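PDB 2VK9: alpha-toxin from Clostridium novyi, which belongs to the large clostridial toxins and is represented by its catalytic domain, which is built on a GT-A type fold. Local coordinates for residues I109-L114 with N228-A233; F102-G107 with C283-L288; S137-T142 with N222-N227. One frame throughout, in Å; residues are numbered along the deposited sequence.

Contact 1 (I109-L114 with N228-A233); sequences ISDQSL and NNKMIA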
ATOM      1  N   ILE A 109      -6.652  -7.417  18.111  1.00 27.85           N
ATOM      2  CA  ILE A 109      -7.465  -7.528  16.908  1.00 28.09           C
ATOM      3  C   ILE A 109      -8.938  -7.322  17.319  1.00 28.51           C
ATOM      4  O   ILE A 109      -9.311  -7.611  18.462  1.00 28.31           O
ATOM      5  CB  ILE A 109      -7.189  -8.863  16.160  1.00 27.93           C
ATOM      6  CG1 ILE A 109      -7.771  -8.835  14.748  1.00 28.27           C
ATOM      7  CG2 ILE A 109      -7.677 -10.068  16.954  1.00 27.53           C
ATOM      8  CD1 ILE A 109      -7.284  -9.977  13.852  1.00 28.02           C
ATOM      9  N   SER A 110      -9.753  -6.778  16.414  1.00 28.84           N
ATOM     10  CA  SER A 110     -11.164  -6.544  16.713  1.00 29.01           C
ATOM     11  C   SER A 110     -11.963  -7.805  16.434  1.00 29.59           C
ATOM     12  O   SER A 110     -11.484  -8.714  15.748  1.00 29.73           O
ATOM     13  CB  SER A 110     -11.712  -5.376  15.902  1.00 28.64           C
ATOM     14  OG  SER A 110     -11.964  -5.763  14.571  1.00 28.97           O
ATOM     15  N   ASP A 111     -13.177  -7.862  16.976  1.00 30.18           N
ATOM     16  CA  ASP A 111     -14.039  -9.020  16.794  1.00 30.54           C
ATOM     17  C   ASP A 111     -14.638  -9.086  15.396  1.00 30.69           C
ATOM     18  O   ASP A 111     -14.937 -10.170  14.906  1.00 30.83           O
ATOM     19  CB  ASP A 111     -15.140  -9.049  17.857  1.00 30.92           C
ATOM     20  CG  ASP A 111     -14.611  -9.405  19.246  1.00 31.60           C
ATOM     21  OD1 ASP A 111     -13.385  -9.646  19.383  1.00 32.32           O
ATOM     22  OD2 ASP A 111     -15.424  -9.452  20.199  1.00 30.48           O
ATOM     23  N   GLN A 112     -14.808  -7.936  14.748  1.00 30.80           N
ATOM     24  CA  GLN A 112     -15.261  -7.929  13.361  1.00 31.03           C
ATOM     25  C   GLN A 112     -14.233  -8.605  12.465  1.00 30.70           C
ATOM     26  O   GLN A 112     -14.599  -9.390  11.589  1.00 30.66           O
ATOM     27  CB  GLN A 112     -15.531  -6.515  12.856  1.00 31.45           C
ATOM     28  CG  GLN A 112     -16.817  -5.902  13.364  1.00 33.73           C
ATOM     29  CD  GLN A 112     -16.641  -5.163  14.696  1.00 37.78           C
ATOM     30  OE1 GLN A 112     -15.619  -5.303  15.395  1.00 37.54           O
ATOM     31  NE2 GLN A 112     -17.650  -4.364  15.052  1.00 40.49           N
ATOM     32  N   SER A 113     -12.952  -8.304  12.698  1.00 30.19           N
ATOM     33  CA  SER A 113     -11.861  -8.924  11.943  1.00 29.66           C
ATOM     34  C   SER A 113     -11.872 -10.437  12.064  1.00 29.34           C
ATOM     35  O   SER A 113     -11.579 -11.121  11.088  1.00 29.54           O
ATOM     36  CB  SER A 113     -10.500  -8.389  12.377  1.00 29.74           C
ATOM     37  OG  SER A 113     -10.366  -7.011  12.078  1.00 30.18           O
ATOM     38  N   LEU A 114     -12.211 -10.956  13.249  1.00 28.83           N
ATOM     39  CA  LEU A 114     -12.342 -12.405  13.455  1.00 28.45           C
ATOM     40  C   LEU A 114     -13.466 -13.007  12.619  1.00 28.43           C
ATOM     41  O   LEU A 114     -13.391 -14.169  12.220  1.00 28.49           O
ATOM     42  CB  LEU A 114     -12.575 -12.755  14.924  1.00 28.25           C
ATOM     43  CG  LEU A 114     -11.527 -12.403  15.965  1.00 27.75           C
ATOM     44  CD1 LEU A 114     -11.847 -13.051  17.259  1.00 27.62           C
ATOM     45  CD2 LEU A 114     -10.182 -12.835  15.538  1.00 28.96           C
ATOM     46  N   ASN A 228      -1.984 -11.079  23.229  1.00 23.44           N
ATOM     47  CA  ASN A 228      -1.370 -12.301  22.740  1.00 22.90           C
ATOM     48  C   ASN A 228      -2.281 -13.532  22.779  1.00 22.52           C
ATOM     49  O   ASN A 228      -2.325 -14.311  21.820  1.00 22.53           O
ATOM     50  CB  ASN A 228      -0.039 -12.580  23.443  1.00 22.97           C
ATOM     51  CG  ASN A 228       0.838 -13.533  22.655  1.00 23.75           C
ATOM     52  OD1 ASN A 228       0.898 -13.473  21.426  1.00 25.36           O
ATOM     53  ND2 ASN A 228       1.504 -14.429  23.351  1.00 24.85           N
ATOM     54  N   ASN A 229      -3.015 -13.701  23.872  1.00 22.02           N
ATOM     55  CA  ASN A 229      -3.937 -14.832  23.997  1.00 21.59           C
ATOM     56  C   ASN A 229      -4.998 -14.843  22.904  1.00 21.34           C
ATOM     57  O   ASN A 229      -5.416 -15.909  22.440  1.00 21.61           O
ATOM     58  CB  ASN A 229      -4.621 -14.845  25.366  1.00 21.43           C
ATOM     59  CG  ASN A 229      -3.680 -15.203  26.491  1.00 21.17           C
ATOM     60  OD1 ASN A 229      -2.568 -15.691  26.278  1.00 22.18           O
ATOM     61  ND2 ASN A 229      -4.122 -14.953  27.706  1.00 21.40           N
ATOM     62  N   LYS A 230      -5.434 -13.659  22.496  1.00 20.48           N
ATOM     63  CA  LYS A 230      -6.413 -13.574  21.451  1.00 20.17           C
ATOM     64  C   LYS A 230      -5.804 -14.060  20.136  1.00 20.36           C
ATOM     65  O   LYS A 230      -6.423 -14.835  19.416  1.00 20.47           O
ATOM     66  CB  LYS A 230      -6.957 -12.150  21.340  1.00 20.16           C
ATOM     67  CG  LYS A 230      -8.258 -12.078  20.581  1.00 19.72           C
ATOM     68  CD  LYS A 230      -8.824 -10.687  20.536  1.00 19.71           C
ATOM     69  CE  LYS A 230     -10.227 -10.747  19.963  1.00 20.59           C
ATOM     70  NZ  LYS A 230     -10.866  -9.419  19.889  1.00 22.04           N
ATOM     71  N   MET A 231      -4.579 -13.626  19.845  1.00 20.42           N
ATOM     72  CA  MET A 231      -3.875 -14.061  18.652  1.00 20.44           C
ATOM     73  C   MET A 231      -3.598 -15.573  18.658  1.00 20.21           C
ATOM     74  O   MET A 231      -3.751 -16.233  17.626  1.00 20.07           O
ATOM     75  CB  MET A 231      -2.589 -13.260  18.464  1.00 20.97           C
ATOM     76  CG  MET A 231      -2.771 -11.743  18.458  1.00 22.10           C
ATOM     77  SD  MET A 231      -4.001 -11.128  17.276  1.00 27.06           S
ATOM     78  CE  MET A 231      -3.128 -11.246  15.718  1.00 23.17           C
ATOM     79  N   ILE A 232      -3.212 -16.120  19.812  1.00 19.79           N
ATOM     80  CA  ILE A 232      -3.063 -17.580  19.958  1.00 19.77           C
ATOM     81  C   ILE A 232      -4.351 -18.316  19.642  1.00 20.02           C
ATOM     82  O   ILE A 232      -4.327 -19.356  18.997  1.00 20.29           O
ATOM     83  CB  ILE A 232      -2.578 -18.015  21.365  1.00 19.63           C
ATOM     84  CG1 ILE A 232      -1.105 -17.666  21.562  1.00 19.50           C
ATOM     85  CG2 ILE A 232      -2.719 -19.512  21.550  1.00 18.68           C
ATOM     86  CD1 ILE A 232      -0.748 -17.386  23.007  1.00 20.73           C
ATOM     87  N   ALA A 233      -5.471 -17.762  20.087  1.00 20.55           N
ATOM     88  CA  ALA A 233      -6.777 -18.392  19.931  1.00 20.74           C
ATOM     89  C   ALA A 233      -7.235 -18.482  18.482  1.00 21.18           C
ATOM     90  O   ALA A 233      -7.998 -19.385  18.135  1.00 21.90           O
ATOM     91  CB  ALA A 233      -7.809 -17.661  20.754  1.00 20.62           C
TER
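K230 of helix 217-234 reaches across to I109 and D111 at the start of helix 111-123. This helix is the connection of a beta-alpha-beta crossover in the GT-A type fold, running between the parallel neighbouring strands 99-103 and 128-133. CG of K230 stands anti to the backbone N (chi1 -162°). The chain beyond CG is extended and delivers NZ to two acceptors. NZ forms a salt bridge with OD1 of D111 at 2.6 Å, meeting that oxygen nearly along its C-O bond. NZ also donates to the carbonyl O of I109 at 2.8 Å. That bond is bent, with a C=O...N angle of 143° and the donor tilted 35° out of the carbonyl plane. One ammonium group thus ties together I109, just before the N-cap S110, and D111, the first residue of the helix. A positive charge held here would be expected to balance the carboxylate of D111. The lysine stem is apolar and is also in contact. The K230 and I109 side chains cross at about a right angle, with CD of K230 3.8 Å from CG2 of I109. CE of K230 lies 3.9 Å from CD1 of L114. Both I109 and M231 also rest on strand 128-133, through L131 and Y133. The M231 chain, bent at chi2 and chi3, puts SD 3.8 Å from CG2 of I109.

Contact 2 (F102-G107 with C283-L288); sequences FIWIGG and CDLDFL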
ATOM      1  N   PHE A 102      -2.957 -12.567   5.851  1.00 17.87           N
ATOM      2  CA  PHE A 102      -3.457 -11.346   6.463  1.00 17.53           C
ATOM      3  C   PHE A 102      -2.431 -10.919   7.490  1.00 17.82           C
ATOM      4  O   PHE A 102      -1.650 -11.737   7.966  1.00 18.09           O
ATOM      5  CB  PHE A 102      -4.795 -11.594   7.153  1.00 17.40           C
ATOM      6  CG  PHE A 102      -5.869 -12.090   6.238  1.00 16.95           C
ATOM      7  CD1 PHE A 102      -6.036 -13.443   6.017  1.00 17.10           C
ATOM      8  CD2 PHE A 102      -6.722 -11.202   5.602  1.00 17.71           C
ATOM      9  CE1 PHE A 102      -7.036 -13.906   5.168  1.00 17.56           C
ATOM     10  CE2 PHE A 102      -7.721 -11.652   4.753  1.00 17.19           C
ATOM     11  CZ  PHE A 102      -7.879 -13.009   4.535  1.00 17.16           C
ATOM     12  N   ILE A 103      -2.422  -9.637   7.820  1.00 18.24           N
ATOM     13  CA  ILE A 103      -1.549  -9.109   8.864  1.00 18.48           C
ATOM     14  C   ILE A 103      -2.393  -8.333   9.853  1.00 19.09           C
ATOM     15  O   ILE A 103      -3.258  -7.559   9.450  1.00 19.70           O
ATOM     16  CB  ILE A 103      -0.533  -8.112   8.289  1.00 18.52           C
ATOM     17  CG1 ILE A 103       0.402  -8.797   7.293  1.00 17.41           C
ATOM     18  CG2 ILE A 103       0.230  -7.390   9.416  1.00 17.47           C
ATOM     19  CD1 ILE A 103       1.232  -7.823   6.537  1.00 17.11           C
ATOM     20  N   TRP A 104      -2.157  -8.542  11.141  1.00 19.49           N
ATOM     21  CA  TRP A 104      -2.651  -7.615  12.145  1.00 20.15           C
ATOM     22  C   TRP A 104      -1.593  -7.404  13.206  1.00 20.66           C
ATOM     23  O   TRP A 104      -1.376  -8.284  14.025  1.00 21.37           O
ATOM     24  CB  TRP A 104      -3.976  -8.069  12.786  1.00 19.91           C
ATOM     25  CG  TRP A 104      -4.509  -6.966  13.641  1.00 20.24           C
ATOM     26  CD1 TRP A 104      -4.341  -6.820  14.984  1.00 20.05           C
ATOM     27  CD2 TRP A 104      -5.208  -5.796  13.198  1.00 20.43           C
ATOM     28  NE1 TRP A 104      -4.918  -5.656  15.417  1.00 19.59           N
ATOM     29  CE2 TRP A 104      -5.458  -5.002  14.341  1.00 20.04           C
ATOM     30  CE3 TRP A 104      -5.668  -5.349  11.949  1.00 20.09           C
ATOM     31  CZ2 TRP A 104      -6.148  -3.779  14.276  1.00 19.60           C
ATOM     32  CZ3 TRP A 104      -6.350  -4.129  11.884  1.00 19.85           C
ATOM     33  CH2 TRP A 104      -6.587  -3.364  13.044  1.00 19.76           C
ATOM     34  N   ILE A 105      -0.940  -6.244  13.207  1.00 21.08           N
ATOM     35  CA  ILE A 105       0.146  -6.005  14.155  1.00 21.76           C
ATOM     36  C   ILE A 105      -0.061  -4.832  15.107  1.00 22.56           C
ATOM     37  O   ILE A 105      -0.801  -3.906  14.801  1.00 22.69           O
ATOM     38  CB  ILE A 105       1.490  -5.815  13.445  1.00 21.55           C
ATOM     39  CG1 ILE A 105       1.371  -4.791  12.314  1.00 21.15           C
ATOM     40  CG2 ILE A 105       1.989  -7.149  12.916  1.00 22.70           C
ATOM     41  CD1 ILE A 105       2.708  -4.250  11.841  1.00 20.41           C
ATOM     42  N   GLY A 106       0.597  -4.894  16.266  1.00 23.52           N
ATOM     43  CA  GLY A 106       0.727  -3.746  17.176  1.00 24.66           C
ATOM     44  C   GLY A 106      -0.368  -3.464  18.204  1.00 25.27           C
ATOM     45  O   GLY A 106      -0.336  -2.420  18.870  1.00 25.51           O
ATOM     46  N   GLY A 107      -1.323  -4.381  18.347  1.00 25.40           N
ATOM     47  CA  GLY A 107      -2.426  -4.191  19.282  1.00 25.98           C
ATOM     48  C   GLY A 107      -3.467  -5.291  19.195  1.00 26.56           C
ATOM     49  O   GLY A 107      -3.289  -6.261  18.460  1.00 26.67           O
ATOM     50  N   CYS A 283      -4.301 -10.094   1.624  1.00 26.34           N
ATOM     51  CA  CYS A 283      -5.540  -9.360   1.768  1.00 26.83           C
ATOM     52  C   CYS A 283      -5.618  -8.560   3.057  1.00 27.31           C
ATOM     53  O   CYS A 283      -5.110  -8.962   4.097  1.00 27.19           O
ATOM     54  CB  CYS A 283      -6.735 -10.297   1.659  1.00 26.81           C
ATOM     55  SG  CYS A 283      -8.301  -9.422   1.536  1.00 26.66           S
ATOM     56  N   ASP A 284      -6.267  -7.409   2.954  1.00 28.11           N
ATOM     57  CA  ASP A 284      -6.569  -6.564   4.084  1.00 28.90           C
ATOM     58  C   ASP A 284      -7.772  -7.155   4.812  1.00 28.93           C
ATOM     59  O   ASP A 284      -8.732  -7.602   4.170  1.00 28.78           O
ATOM     60  CB  ASP A 284      -6.928  -5.189   3.556  1.00 29.47           C
ATOM     61  CG  ASP A 284      -6.582  -4.081   4.518  1.00 32.31           C
ATOM     62  OD1 ASP A 284      -7.404  -3.816   5.442  1.00 34.89           O
ATOM     63  OD2 ASP A 284      -5.493  -3.467   4.325  1.00 34.51           O
ATOM     64  N   LEU A 285      -7.726  -7.162   6.145  1.00 28.88           N
ATOM     65  CA  LEU A 285      -8.841  -7.676   6.957  1.00 28.69           C
ATOM     66  C   LEU A 285     -10.177  -6.896   6.842  1.00 29.18           C
ATOM     67  O   LEU A 285     -11.204  -7.324   7.378  1.00 29.39           O
ATOM     68  CB  LEU A 285      -8.411  -7.828   8.415  1.00 28.18           C
ATOM     69  CG  LEU A 285      -7.679  -9.132   8.725  1.00 27.49           C
ATOM     70  CD1 LEU A 285      -6.781  -9.001   9.948  1.00 26.06           C
ATOM     71  CD2 LEU A 285      -8.674 -10.268   8.897  1.00 26.73           C
ATOM     72  N   ASP A 286     -10.164  -5.771   6.132  1.00 29.47           N
ATOM     73  CA  ASP A 286     -11.385  -5.022   5.841  1.00 29.71           C
ATOM     74  C   ASP A 286     -12.145  -5.560   4.645  1.00 29.51           C
ATOM     75  O   ASP A 286     -13.297  -5.222   4.452  1.00 29.49           O
ATOM     76  CB  ASP A 286     -11.037  -3.569   5.567  1.00 30.11           C
ATOM     77  CG  ASP A 286     -10.556  -2.861   6.797  1.00 31.79           C
ATOM     78  OD1 ASP A 286     -10.751  -3.414   7.910  1.00 33.70           O
ATOM     79  OD2 ASP A 286      -9.992  -1.753   6.650  1.00 33.11           O
ATOM     80  N   PHE A 287     -11.490  -6.368   3.824  1.00 29.50           N
ATOM     81  CA  PHE A 287     -12.126  -6.914   2.642  1.00 29.49           C
ATOM     82  C   PHE A 287     -12.691  -8.279   2.961  1.00 29.90           C
ATOM     83  O   PHE A 287     -12.338  -8.886   3.970  1.00 30.11           O
ATOM     84  CB  PHE A 287     -11.133  -7.011   1.491  1.00 29.35           C
ATOM     85  CG  PHE A 287     -10.741  -5.678   0.903  1.00 29.23           C
ATOM     86  CD1 PHE A 287     -11.080  -4.478   1.531  1.00 29.01           C
ATOM     87  CD2 PHE A 287     -10.002  -5.625  -0.271  1.00 29.34           C
ATOM     88  CE1 PHE A 287     -10.703  -3.248   0.983  1.00 29.19           C
ATOM     89  CE2 PHE A 287      -9.619  -4.399  -0.823  1.00 29.51           C
ATOM     90  CZ  PHE A 287      -9.969  -3.211  -0.194  1.00 29.14           C
ATOM     91  N   LEU A 288     -13.583  -8.747   2.102  1.00 30.11           N
ATOM     92  CA  LEU A 288     -14.228 -10.027   2.283  1.00 30.22           C
ATOM     93  C   LEU A 288     -14.175 -10.722   0.954  1.00 30.55           C
ATOM     94  O   LEU A 288     -13.882 -10.080  -0.051  1.00 30.56           O
ATOM     95  CB  LEU A 288     -15.673  -9.823   2.721  1.00 30.23           C
ATOM     96  CG  LEU A 288     -15.868  -9.464   4.196  1.00 30.60           C
ATOM     97  CD1 LEU A 288     -17.269  -8.965   4.453  1.00 30.41           C
ATOM     98  CD2 LEU A 288     -15.577 -10.653   5.082  1.00 30.66           C
TER
HETATM   99  O   HOH W   1      -3.966  -8.019   6.324  1.00 26.04           O
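The F102 ring meets D284 O near its plane, at the edge; L285 CG and C283 O approach it obliquely. Two more rings meet it: Y117 stands almost perpendicular to F102, and W120 is tilted by about 55°, both from helix 111-123. The W104 indole has G107 O in its plane at one edge, and its NE1 makes a weak hydrogen bond to P108 O. L285 CD1 approaches the indole obliquely and touches W104 CB at 4.1 Å.

The CE2 atom of F102 packs against C283 CB at 3.5 Å. The C283 sulfur sits 5.2 Å from the centroid of the F102 ring, well off the normal, as an oblique sulfur-aromatic contact. L285 touches both aromatic residues: CG lies 3.9 Å from F102 CD2, while CD1 meets I103 O and W104. No direct hydrogen bond joins the segments. Water 1 bridges them instead, accepting from I103 N at 2.7 Å and donating to C283 O at the same distance.

Beyond C283 the chain makes a type I beta turn, closed by F287 N to D284 O at 3.0 Å. A weak bond from D286 N to D284 OD1 reinforces it. The turn follows directly from strand 280-283, which runs parallel to strand 99-103. D284-L285-D286 fits the DXD motif at this place in GT-A folds; in relatives its aspartates serve a metal site.

Contact 3 (S137-T142 with N222-N227); sequences SLLVNT and NQKENN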
ATOM      1  N   SER A 137       5.707  -7.074  19.647  1.00 25.88           N
ATOM      2  CA  SER A 137       5.325  -5.676  19.564  1.00 26.47           C
ATOM      3  C   SER A 137       3.807  -5.572  19.490  1.00 26.71           C
ATOM      4  O   SER A 137       3.216  -5.471  18.397  1.00 27.49           O
ATOM      5  CB  SER A 137       6.007  -5.009  18.372  1.00 26.47           C
ATOM      6  OG  SER A 137       5.305  -5.281  17.180  1.00 27.33           O
ATOM      7  N   LEU A 138       3.185  -5.622  20.669  1.00 26.63           N
ATOM      8  CA  LEU A 138       1.737  -5.714  20.786  1.00 26.57           C
ATOM      9  C   LEU A 138       1.204  -4.495  21.525  1.00 26.99           C
ATOM     10  O   LEU A 138       0.012  -4.419  21.868  1.00 27.16           O
ATOM     11  CB  LEU A 138       1.363  -6.979  21.561  1.00 26.08           C
ATOM     12  CG  LEU A 138       1.377  -8.309  20.827  1.00 24.92           C
ATOM     13  CD1 LEU A 138       1.531  -9.442  21.815  1.00 24.28           C
ATOM     14  CD2 LEU A 138       0.104  -8.457  20.073  1.00 24.29           C
ATOM     15  N   LEU A 139       2.104  -3.553  21.780  1.00 26.93           N
ATOM     16  CA  LEU A 139       1.782  -2.384  22.559  1.00 27.02           C
ATOM     17  C   LEU A 139       2.032  -1.109  21.770  1.00 27.39           C
ATOM     18  O   LEU A 139       1.965  -0.010  22.326  1.00 27.57           O
ATOM     19  CB  LEU A 139       2.609  -2.370  23.836  1.00 26.68           C
ATOM     20  CG  LEU A 139       2.334  -3.438  24.883  1.00 26.00           C
ATOM     21  CD1 LEU A 139       3.328  -3.250  26.025  1.00 23.81           C
ATOM     22  CD2 LEU A 139       0.885  -3.374  25.375  1.00 24.10           C
ATOM     23  N   VAL A 140       2.308  -1.256  20.480  1.00 27.67           N
ATOM     24  CA  VAL A 140       2.638  -0.116  19.637  1.00 28.24           C
ATOM     25  C   VAL A 140       1.448   0.845  19.548  1.00 28.93           C
ATOM     26  O   VAL A 140       1.605   2.059  19.645  1.00 29.12           O
ATOM     27  CB  VAL A 140       3.096  -0.551  18.236  1.00 27.88           C
ATOM     28  CG1 VAL A 140       3.591   0.649  17.458  1.00 27.51           C
ATOM     29  CG2 VAL A 140       4.194  -1.607  18.339  1.00 27.96           C
ATOM     30  N   ASN A 141       0.258   0.286  19.389  1.00 29.71           N
ATOM     31  CA  ASN A 141      -0.944   1.075  19.374  1.00 30.63           C
ATOM     32  C   ASN A 141      -1.158   1.848  20.679  1.00 31.13           C
ATOM     33  O   ASN A 141      -1.506   3.026  20.648  1.00 31.32           O
ATOM     34  CB  ASN A 141      -2.134   0.181  19.082  1.00 30.84           C
ATOM     35  CG  ASN A 141      -3.420   0.943  19.051  1.00 32.17           C
ATOM     36  OD1 ASN A 141      -3.598   1.843  18.234  1.00 33.66           O
ATOM     37  ND2 ASN A 141      -4.331   0.598  19.952  1.00 34.23           N
ATOM     38  N   THR A 142      -0.953   1.187  21.819  1.00 31.85           N
ATOM     39  CA  THR A 142      -0.998   1.854  23.125  1.00 32.05           C
ATOM     40  C   THR A 142       0.067   2.945  23.223  1.00 32.52           C
ATOM     41  O   THR A 142      -0.197   4.023  23.762  1.00 33.29           O
ATOM     42  CB  THR A 142      -0.867   0.846  24.288  1.00 31.92           C
ATOM     43  OG1 THR A 142      -2.152   0.292  24.563  1.00 32.06           O
ATOM     44  CG2 THR A 142      -0.350   1.508  25.565  1.00 31.40           C
ATOM     45  N   ASN A 222      -0.783  -6.776  31.508  1.00 26.06           N
ATOM     46  CA  ASN A 222      -2.079  -7.408  31.304  1.00 26.43           C
ATOM     47  C   ASN A 222      -2.602  -7.216  29.877  1.00 26.94           C
ATOM     48  O   ASN A 222      -3.179  -8.141  29.294  1.00 27.23           O
ATOM     49  CB  ASN A 222      -3.080  -6.901  32.340  1.00 26.30           C
ATOM     50  CG  ASN A 222      -4.426  -7.622  32.275  1.00 26.73           C
ATOM     51  OD1 ASN A 222      -4.551  -8.784  32.660  1.00 25.59           O
ATOM     52  ND2 ASN A 222      -5.447  -6.913  31.805  1.00 27.76           N
ATOM     53  N   GLN A 223      -2.391  -6.028  29.311  1.00 27.52           N
ATOM     54  CA  GLN A 223      -2.789  -5.754  27.925  1.00 28.41           C
ATOM     55  C   GLN A 223      -2.085  -6.683  26.941  1.00 28.25           C
ATOM     56  O   GLN A 223      -2.737  -7.273  26.081  1.00 28.44           O
ATOM     57  CB  GLN A 223      -2.496  -4.316  27.541  1.00 28.73           C
ATOM     58  CG  GLN A 223      -3.545  -3.307  27.941  1.00 31.41           C
ATOM     59  CD  GLN A 223      -3.131  -1.898  27.520  1.00 35.58           C
ATOM     60  OE1 GLN A 223      -2.862  -1.639  26.331  1.00 36.62           O
ATOM     61  NE2 GLN A 223      -3.049  -0.984  28.498  1.00 35.94           N
ATOM     62  N   LYS A 224      -0.764  -6.794  27.085  1.00 27.94           N
ATOM     63  CA  LYS A 224       0.059  -7.758  26.364  1.00 28.05           C
ATOM     64  C   LYS A 224      -0.490  -9.187  26.337  1.00 28.14           C
ATOM     65  O   LYS A 224      -0.648  -9.748  25.246  1.00 28.07           O
ATOM     66  CB  LYS A 224       1.458  -7.806  26.960  1.00 28.16           C
ATOM     67  CG  LYS A 224       2.473  -6.926  26.284  1.00 28.74           C
ATOM     68  CD  LYS A 224       3.751  -6.872  27.122  1.00 30.16           C
ATOM     69  CE  LYS A 224       4.342  -8.260  27.353  1.00 30.68           C
ATOM     70  NZ  LYS A 224       5.396  -8.257  28.404  1.00 31.13           N
ATOM     71  N   GLU A 225      -0.747  -9.777  27.516  1.00 27.92           N
ATOM     72  CA  GLU A 225      -1.243 -11.160  27.596  1.00 28.14           C
ATOM     73  C   GLU A 225      -2.557 -11.253  26.879  1.00 27.94           C
ATOM     74  O   GLU A 225      -2.750 -12.144  26.053  1.00 28.00           O
ATOM     75  CB  GLU A 225      -1.464 -11.644  29.031  1.00 28.43           C
ATOM     76  CG  GLU A 225      -0.225 -12.056  29.792  1.00 30.79           C
ATOM     77  CD  GLU A 225       0.656 -13.059  29.063  1.00 33.28           C
ATOM     78  OE1 GLU A 225       0.198 -14.199  28.800  1.00 34.88           O
ATOM     79  OE2 GLU A 225       1.827 -12.705  28.785  1.00 33.58           O
ATOM     80  N   ASN A 226      -3.461 -10.332  27.203  1.00 27.55           N
ATOM     81  CA  ASN A 226      -4.746 -10.301  26.541  1.00 27.55           C
ATOM     82  C   ASN A 226      -4.587 -10.273  25.027  1.00 26.52           C
ATOM     83  O   ASN A 226      -5.095 -11.161  24.335  1.00 26.33           O
ATOM     84  CB  ASN A 226      -5.591  -9.129  27.045  1.00 28.37           C
ATOM     85  CG  ASN A 226      -6.125  -9.362  28.452  1.00 30.23           C
ATOM     86  OD1 ASN A 226      -6.205 -10.499  28.921  1.00 32.28           O
ATOM     87  ND2 ASN A 226      -6.490  -8.279  29.135  1.00 33.19           N
ATOM     88  N   ASN A 227      -3.854  -9.277  24.532  1.00 25.34           N
ATOM     89  CA  ASN A 227      -3.524  -9.180  23.116  1.00 24.58           C
ATOM     90  C   ASN A 227      -2.947 -10.480  22.536  1.00 24.19           C
ATOM     91  O   ASN A 227      -3.384 -10.939  21.486  1.00 24.14           O
ATOM     92  CB  ASN A 227      -2.550  -8.026  22.869  1.00 24.74           C
ATOM     93  CG  ASN A 227      -3.180  -6.651  23.084  1.00 24.39           C
ATOM     94  OD1 ASN A 227      -4.333  -6.532  23.497  1.00 24.33           O
ATOM     95  ND2 ASN A 227      -2.410  -5.601  22.797  1.00 23.00           N
TER
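T142 and Q223 join the start of helix 140-157 to helix 217-234, at the edge of the GT-A type fold. T142 OG1 donates to Q223 OE1 at 2.7 Å. The hydroxyl lies in the plane of the amide carbonyl, and the C=O...O angle is 146°. The Q223 chain is extended beyond CG, which carries the amide out to the threonine. A second bond runs from N227 ND2 to the backbone O of L138 at 2.9 Å. The acceptor is within 1° of the N227 amide plane, although the N-H...O angle is only 132°. The L138 and N227 side chains slide past each other in opposite directions, CD2 of L138 lying 3.9 Å from CB of N227. Beside the two polar links, the L139 and K224 side chains cross at about a right angle. L139 CG and CD1 both sit on K224 CG at 3.8 Å, and CD1 also touches CD.

The next shell comes from helix 201-213. I206 packs on both L139 and K224, and K224 also touches D202. L139 is the N-cap residue of helix 140-157. The turn leading into it is held by D202 OD1, which accepts a hydrogen bond from L138 N and a weak one from L139 N.

Contacts 1 and 3 share helix 217-234 and use successive parts of it, with centres about 12 Å apart. They meet where N228 CB touches L138 CD1 at 3.9 Å. Contact 2 is the most central of the three. Its centre is about 11 Å from that of contact 1 and about 17 Å from that of contact 3. W104 forms much of the link to contact 1: its NE1 lies 3.5 Å from I109 CA, and its O is 3.8 Å from M231 CE. G106 O faces N141 N at 2.8 Å, a probable hydrogen bond from contact 2 to contact 3. Contact 2 alone carries the DXD sequence; the other two pack helix 217-234 further out.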